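Local coordinates for protein restriction endonuclease LpnPI (Legionella pneumophila subsp. pneumophila str. Philadelphia 1, PDB 4RZL) that recognises modified cytosine in DNA through this N-terminal SRA-like domain and probably cleaves the DNA as an endonuclease with the remainder of the protein, at residues Lys95-Asp100 with Gln176-Tyr181. Numbering follows the deposited sequence.
Sequences KHPGHD and QRFQNY
The first torsion of F178 (chi1 61°) sets CG between the backbone N and the carbonyl carbon and raises the ring from strand 176-187 toward K95, H96 and P97, while N180, with CG anti to its backbone N (chi1 -165°), lifts its amide toward K95. The arrangement is a loop packed over the start of a β-hairpin strand in the SRA-like DNA-recognition domain: residues 95-100 belong to the loop between strand 87-91 and helix 108-119, and strand 176-187 pairs antiparallel with 166-173, the two forming a hairpin. One face of the F178 ring lies under the H96-P97 peptide, with H96 C 3.8 Å above the plane and P97 N 3.9 Å above it, both over the ring centre. P97 adds an off-centre CH-pi contact, CD standing 4.2 Å from the F178 ring centroid and 28° off its normal. The same proline also reaches Q176, P97 CG lying 3.9 Å from Q176 CB. K95 O approaches the ring obliquely, 3.4 Å from F178 CZ. W77 also touches the side chains of K95, F178 and N180. No hydrogen bond joins the two segments directly; N180 and Q179 are instead tied to residues flanking 95-100. N180 OD1 accepts from the backbone N of N94 and from N109 ND2 of helix 108-119, and N94 ND2 reaches back to Q179 O. Two acceptor bonds and one donor bond thus fix the N180 amide: its ND2 donates to G92 O and at the same time packs 3.7 Å from K95 CG.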
ATOM      1  N   LYS A  95       1.100  -2.644 -16.834  1.00 13.06           N
ATOM      2  CA  LYS A  95       0.995  -4.064 -16.965  1.00 18.92           C
ATOM      3  C   LYS A  95       0.710  -4.584 -18.393  1.00 16.28           C
ATOM      4  O   LYS A  95       0.727  -5.721 -18.575  1.00 20.29           O
ATOM      5  CB  LYS A  95       0.086  -4.684 -15.901  1.00 20.95           C
ATOM      6  CG  LYS A  95       0.574  -4.569 -14.418  1.00 18.33           C
ATOM      7  CD  LYS A  95      -0.464  -5.006 -13.449  1.00 16.13           C
ATOM      8  CE  LYS A  95       0.101  -5.148 -12.069  1.00 21.75           C
ATOM      9  NZ  LYS A  95      -0.819  -5.496 -11.029  1.00 25.34           N
ATOM     10  N   HIS A  96       0.491  -3.684 -19.327  1.00 21.16           N
ATOM     11  CA  HIS A  96       0.185  -4.007 -20.722  1.00 22.07           C
ATOM     12  C   HIS A  96       1.005  -3.132 -21.676  1.00 21.40           C
ATOM     13  O   HIS A  96       1.463  -2.044 -21.291  1.00 20.25           O
ATOM     14  CB  HIS A  96      -1.311  -3.796 -21.021  1.00 24.47           C
ATOM     15  CG  HIS A  96      -2.229  -4.641 -20.195  1.00 41.16           C
ATOM     16  ND1 HIS A  96      -2.694  -4.245 -18.960  1.00 45.38           N
ATOM     17  CD2 HIS A  96      -2.786  -5.853 -20.439  1.00 49.19           C
ATOM     18  CE1 HIS A  96      -3.486  -5.186 -18.470  1.00 57.75           C
ATOM     19  NE2 HIS A  96      -3.562  -6.168 -19.349  1.00 54.43           N
ATOM     20  N   PRO A  97       1.165  -3.598 -22.896  1.00 17.94           N
ATOM     21  CA  PRO A  97       1.761  -2.770 -23.925  1.00 17.69           C
ATOM     22  C   PRO A  97       0.909  -1.543 -24.185  1.00 21.83           C
ATOM     23  O   PRO A  97      -0.236  -1.562 -24.006  1.00 23.17           O
ATOM     24  CB  PRO A  97       1.852  -3.718 -25.104  1.00 22.75           C
ATOM     25  CG  PRO A  97       1.772  -5.025 -24.543  1.00 17.65           C
ATOM     26  CD  PRO A  97       0.967  -4.952 -23.352  1.00 17.45           C
ATOM     27  N   GLY A  98       1.536  -0.449 -24.476  1.00 27.27           N
ATOM     28  CA  GLY A  98       0.849   0.772 -24.784  1.00 30.69           C
ATOM     29  C   GLY A  98       1.610   2.039 -24.622  1.00 34.25           C
ATOM     30  O   GLY A  98       2.017   2.572 -25.551  1.00 44.01           O
ATOM     31  N   HIS A  99       1.945   2.400 -23.413  1.00 44.46           N
ATOM     32  CA  HIS A  99       2.561   3.647 -23.132  1.00 35.98           C
ATOM     33  C   HIS A  99       3.872   3.378 -22.435  1.00 26.56           C
ATOM     34  O   HIS A  99       4.125   2.275 -22.102  1.00 35.09           O
ATOM     35  CB  HIS A  99       1.564   4.524 -22.399  1.00 42.68           C
ATOM     36  CG  HIS A  99       0.483   5.171 -23.259  1.00 44.31           C
ATOM     37  ND1 HIS A  99      -0.735   5.404 -22.806  1.00 48.02           N
ATOM     38  CD2 HIS A  99       0.507   5.700 -24.521  1.00 42.87           C
ATOM     39  CE1 HIS A  99      -1.453   6.035 -23.738  1.00 42.73           C
ATOM     40  NE2 HIS A  99      -0.697   6.200 -24.776  1.00 40.87           N
ATOM     41  N   ASP A 100       4.777   4.331 -22.356  1.00 26.41           N
ATOM     42  CA  ASP A 100       5.984   4.330 -21.539  1.00 22.72           C
ATOM     43  C   ASP A 100       5.660   4.004 -20.072  1.00 21.18           C
ATOM     44  O   ASP A 100       4.534   4.209 -19.601  1.00 15.22           O
ATOM     45  CB  ASP A 100       6.681   5.694 -21.664  1.00 20.70           C
ATOM     46  CG  ASP A 100       7.861   5.847 -20.720  1.00 42.56           C
ATOM     47  OD1 ASP A 100       8.973   5.397 -21.081  1.00 47.99           O
ATOM     48  OD2 ASP A 100       7.673   6.436 -19.622  1.00 35.95           O
ATOM     49  N   GLN A 176       5.214  -7.993 -27.778  1.00 20.50           N
ATOM     50  CA  GLN A 176       5.460  -6.564 -27.520  1.00 18.97           C
ATOM     51  C   GLN A 176       6.150  -6.394 -26.176  1.00 19.33           C
ATOM     52  O   GLN A 176       5.619  -6.829 -25.157  1.00 17.50           O
ATOM     53  CB  GLN A 176       4.149  -5.755 -27.526  1.00 18.05           C
ATOM     54  CG  GLN A 176       3.484  -5.663 -28.893  1.00 29.83           C
ATOM     55  CD  GLN A 176       4.004  -4.485 -29.700  1.00 41.58           C
ATOM     56  OE1 GLN A 176       4.470  -3.485 -29.136  1.00 40.25           O
ATOM     57  NE2 GLN A 176       3.941  -4.600 -31.024  1.00 42.15           N
ATOM     58  N   ARG A 177       7.327  -5.768 -26.173  1.00 13.56           N
ATOM     59  CA  ARG A 177       8.090  -5.579 -24.933  1.00 14.70           C
ATOM     60  C   ARG A 177       7.818  -4.208 -24.306  1.00 16.84           C
ATOM     61  O   ARG A 177       7.709  -3.194 -25.010  1.00 15.91           O
ATOM     62  CB  ARG A 177       9.590  -5.767 -25.197  1.00 12.56           C
ATOM     63  CG  ARG A 177       9.959  -7.211 -25.585  1.00 12.98           C
ATOM     64  CD  ARG A 177      11.379  -7.282 -26.152  1.00 13.87           C
ATOM     65  NE  ARG A 177      11.454  -6.677 -27.487  1.00 14.75           N
ATOM     66  CZ  ARG A 177      12.582  -6.504 -28.173  1.00 14.00           C
ATOM     67  NH1 ARG A 177      13.743  -6.893 -27.663  1.00 13.75           N
ATOM     68  NH2 ARG A 177      12.551  -5.941 -29.373  1.00 12.79           N
ATOM     69  N   PHE A 178       7.727  -4.178 -22.975  1.00 16.47           N
ATOM     70  CA  PHE A 178       7.428  -2.947 -22.245  1.00 14.20           C
ATOM     71  C   PHE A 178       7.978  -3.062 -20.828  1.00 16.30           C
ATOM     72  O   PHE A 178       8.317  -4.157 -20.382  1.00 15.48           O
ATOM     73  CB  PHE A 178       5.914  -2.681 -22.225  1.00 12.51           C
ATOM     74  CG  PHE A 178       5.122  -3.770 -21.544  1.00 15.45           C
ATOM     75  CD1 PHE A 178       4.844  -4.958 -22.203  1.00 11.40           C
ATOM     76  CD2 PHE A 178       4.660  -3.605 -20.244  1.00 13.53           C
ATOM     77  CE1 PHE A 178       4.133  -5.962 -21.580  1.00 17.26           C
ATOM     78  CE2 PHE A 178       3.943  -4.593 -19.608  1.00 14.61           C
ATOM     79  CZ  PHE A 178       3.672  -5.779 -20.267  1.00 21.97           C
ATOM     80  N   GLN A 179       8.062  -1.934 -20.127  1.00 15.35           N
ATOM     81  CA  GLN A 179       8.646  -1.917 -18.783  1.00 13.83           C
ATOM     82  C   GLN A 179       7.633  -1.571 -17.697  1.00 16.12           C
ATOM     83  O   GLN A 179       6.659  -0.849 -17.933  1.00 12.73           O
ATOM     84  CB  GLN A 179       9.808  -0.923 -18.724  1.00 14.87           C
ATOM     85  CG  GLN A 179      11.042  -1.319 -19.527  1.00 15.37           C
ATOM     86  CD  GLN A 179      12.168  -0.319 -19.342  1.00 21.85           C
ATOM     87  OE1 GLN A 179      12.024   0.861 -19.674  1.00 20.91           O
ATOM     88  NE2 GLN A 179      13.288  -0.784 -18.782  1.00 17.70           N
ATOM     89  N   ASN A 180       7.883  -2.089 -16.502  1.00 14.06           N
ATOM     90  CA  ASN A 180       7.042  -1.820 -15.351  1.00 14.34           C
ATOM     91  C   ASN A 180       7.930  -1.816 -14.109  1.00 19.40           C
ATOM     92  O   ASN A 180       9.003  -2.426 -14.104  1.00 13.88           O
ATOM     93  CB  ASN A 180       5.925  -2.879 -15.232  1.00 11.38           C
ATOM     94  CG  ASN A 180       4.788  -2.451 -14.276  1.00 15.15           C
ATOM     95  OD1 ASN A 180       4.583  -1.252 -14.003  1.00 11.86           O
ATOM     96  ND2 ASN A 180       4.065  -3.444 -13.747  1.00 11.30           N
ATOM     97  N   TYR A 181       7.496  -1.145 -13.049  1.00 15.14           N
ATOM     98  CA  TYR A 181       8.308  -1.115 -11.839  1.00  9.70           C
ATOM     99  C   TYR A 181       8.074  -2.331 -10.955  1.00 12.31           C
ATOM    100  O   TYR A 181       6.945  -2.809 -10.788  1.00 10.90           O
ATOM    101  CB  TYR A 181       8.026   0.151 -11.032  1.00 12.19           C
ATOM    102  CG  TYR A 181       8.793   1.369 -11.499  1.00 14.07           C
ATOM    103  CD1 TYR A 181      10.166   1.308 -11.760  1.00 13.28           C
ATOM    104  CD2 TYR A 181       8.139   2.571 -11.711  1.00 12.13           C
ATOM    105  CE1 TYR A 181      10.855   2.424 -12.197  1.00 14.85           C
ATOM    106  CE2 TYR A 181       8.822   3.694 -12.147  1.00 16.39           C
ATOM    107  CZ  TYR A 181      10.175   3.612 -12.387  1.00 15.93           C
ATOM    108  OH  TYR A 181      10.839   4.732 -12.810  1.00 18.43           O
TER